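BlEst2 (Bacillus licheniformis, PDB 6WPX) probably hydrolyses ester bonds as an alpha/beta-hydrolase-type esterase or lipase, here in its propeptide form with an autoinhibitory C-terminal domain. Local coordinates at residues L169-D174 and A346-G351. Sequence-based numbering, arbitrary orientation.
Sequences LGQKND and ADVFEG
Gln171 holds NE2 over one face of the Phe349 ring, 3.3 Å above the plane and displaced toward the rim, the amide plane standing 89° from the ring plane. The side chain gets there with CG between the backbone N and the carbonyl carbon (chi1 73°), then runs extended to the amide. Gln171 OE1 sits on the same side of the ring, above and beyond its rim, 3.3 Å from Phe349 CD2. NE2 of Gln171 also comes within 2.7 Å of Val348 O, but at an angle too poor for a hydrogen bond. Leu169 CD1 lies 3.7 Å from Phe349 O and, more loosely, 4.5 Å from Phe349 CD2 at the ring edge; Leu169 CD2 rests 3.6 Å from Gly351 O. Helix 152-157 backs both loops, with Leu156 on Phe349 and Ala157 on Gln171, consistent with an interface between the hydrolase part and the C-terminal region. An alanine in place of Phe349 would probably leave Gln171 NE2 without the face it packs on and open a gap beside Leu169. Gln171 OE1 is buried without a polar partner in the model; with the poor NE2 angle, this suggests that across this pair of segments packing counts for more than directed polar bonds.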
loop_
_atom_site.group_PDB
_atom_site.type_symbol
_atom_site.label_atom_id
_atom_site.label_comp_id
_atom_site.label_asym_id
_atom_site.label_seq_id
_atom_site.Cartn_x
_atom_site.Cartn_y
_atom_site.Cartn_z
ATOM N N LEU A 169 3.648 16.490 -2.820
ATOM C CA LEU A 169 4.612 15.458 -2.418
ATOM C C LEU A 169 5.303 14.817 -3.657
ATOM O O LEU A 169 6.359 14.188 -3.519
ATOM C CB LEU A 169 3.977 14.374 -1.517
ATOM C CG LEU A 169 3.574 14.767 -0.073
ATOM C CD1 LEU A 169 3.280 13.511 0.779
ATOM C CD2 LEU A 169 4.649 15.591 0.624
ATOM N N GLY A 170 4.705 15.006 -4.843
ATOM C CA GLY A 170 5.163 14.417 -6.102
ATOM C C GLY A 170 5.016 12.913 -6.063
ATOM O O GLY A 170 5.797 12.191 -6.683
ATOM N N GLN A 171 4.040 12.422 -5.279
ATOM C CA GLN A 171 3.833 10.985 -5.107
ATOM C C GLN A 171 3.021 10.379 -6.240
ATOM O O GLN A 171 2.812 9.168 -6.255
ATOM C CB GLN A 171 3.250 10.644 -3.712
ATOM C CG GLN A 171 1.786 11.007 -3.511
ATOM C CD GLN A 171 1.343 10.820 -2.084
ATOM O OE1 GLN A 171 1.181 11.780 -1.330
ATOM N NE2 GLN A 171 1.132 9.578 -1.677
ATOM N N LYS A 172 2.528 11.201 -7.165
ATOM C CA LYS A 172 1.819 10.631 -8.284
ATOM C C LYS A 172 2.814 10.453 -9.402
ATOM O O LYS A 172 3.397 11.417 -9.912
ATOM C CB LYS A 172 0.588 11.432 -8.710
ATOM C CG LYS A 172 -0.577 11.325 -7.728
ATOM C CD LYS A 172 -1.729 12.243 -8.143
ATOM C CE LYS A 172 -3.037 11.751 -7.568
ATOM N NZ LYS A 172 -4.122 12.762 -7.695
ATOM N N ASN A 173 3.094 9.196 -9.692
ATOM C CA ASN A 173 3.972 8.805 -10.770
ATOM C C ASN A 173 3.446 7.457 -11.219
ATOM O O ASN A 173 2.531 6.918 -10.592
ATOM C CB ASN A 173 5.451 8.771 -10.331
ATOM C CG ASN A 173 5.736 7.884 -9.133
ATOM O OD1 ASN A 173 5.297 6.752 -9.057
ATOM N ND2 ASN A 173 6.507 8.363 -8.184
ATOM N N ASP A 174 3.996 6.938 -12.313
ATOM C CA ASP A 174 3.574 5.689 -12.906
ATOM C C ASP A 174 3.688 4.517 -11.948
ATOM O O ASP A 174 2.839 3.633 -12.029
ATOM C CB ASP A 174 4.400 5.411 -14.153
ATOM C CG ASP A 174 4.071 6.269 -15.364
ATOM O OD1 ASP A 174 3.121 7.074 -15.283
ATOM O OD2 ASP A 174 4.717 6.076 -16.415
ATOM N N ALA A 346 5.842 7.307 4.819
ATOM C CA ALA A 346 6.771 6.393 4.134
ATOM C C ALA A 346 6.139 5.851 2.857
ATOM O O ALA A 346 4.981 6.129 2.622
ATOM C CB ALA A 346 7.085 5.287 5.085
ATOM N N ASP A 347 6.917 5.088 2.090
ATOM C CA ASP A 347 6.458 4.414 0.845
ATOM C C ASP A 347 5.684 5.392 -0.051
ATOM O O ASP A 347 6.225 6.412 -0.448
ATOM C CB ASP A 347 5.802 3.041 1.111
ATOM C CG ASP A 347 4.575 2.929 2.041
ATOM O OD1 ASP A 347 4.761 2.823 3.259
ATOM O OD2 ASP A 347 3.443 2.936 1.526
ATOM N N VAL A 348 4.462 5.013 -0.379
ATOM C CA VAL A 348 3.493 5.776 -1.196
ATOM C C VAL A 348 3.442 7.233 -0.741
ATOM O O VAL A 348 3.319 8.060 -1.609
ATOM C CB VAL A 348 2.143 5.062 -1.113
ATOM C CG1 VAL A 348 0.994 5.956 -1.496
ATOM C CG2 VAL A 348 2.180 3.803 -1.947
ATOM N N PHE A 349 3.537 7.503 0.564
ATOM C CA PHE A 349 3.495 8.891 1.019
ATOM C C PHE A 349 4.896 9.423 1.391
ATOM O O PHE A 349 4.991 10.452 2.065
ATOM C CB PHE A 349 2.494 9.069 2.187
ATOM C CG PHE A 349 1.037 9.016 1.785
ATOM C CD1 PHE A 349 0.348 7.811 1.760
ATOM C CD2 PHE A 349 0.355 10.170 1.438
ATOM C CE1 PHE A 349 -1.004 7.767 1.384
ATOM C CE2 PHE A 349 -0.997 10.124 1.056
ATOM C CZ PHE A 349 -1.669 8.927 1.046
ATOM N N GLU A 350 5.981 8.779 0.919
ATOM C CA GLU A 350 7.343 9.266 1.176
ATOM C C GLU A 350 7.466 10.778 0.848
ATOM O O GLU A 350 6.932 11.243 -0.171
ATOM C CB GLU A 350 8.357 8.470 0.338
ATOM C CG GLU A 350 9.811 8.853 0.550
ATOM C CD GLU A 350 10.773 7.862 -0.058
ATOM O OE1 GLU A 350 11.301 7.021 0.702
ATOM O OE2 GLU A 350 10.938 7.867 -1.299
ATOM N N GLY A 351 8.129 11.519 1.732
ATOM C CA GLY A 351 8.357 12.948 1.543
ATOM C C GLY A 351 7.501 13.867 2.389
ATOM O O GLY A 351 7.744 15.067 2.424
#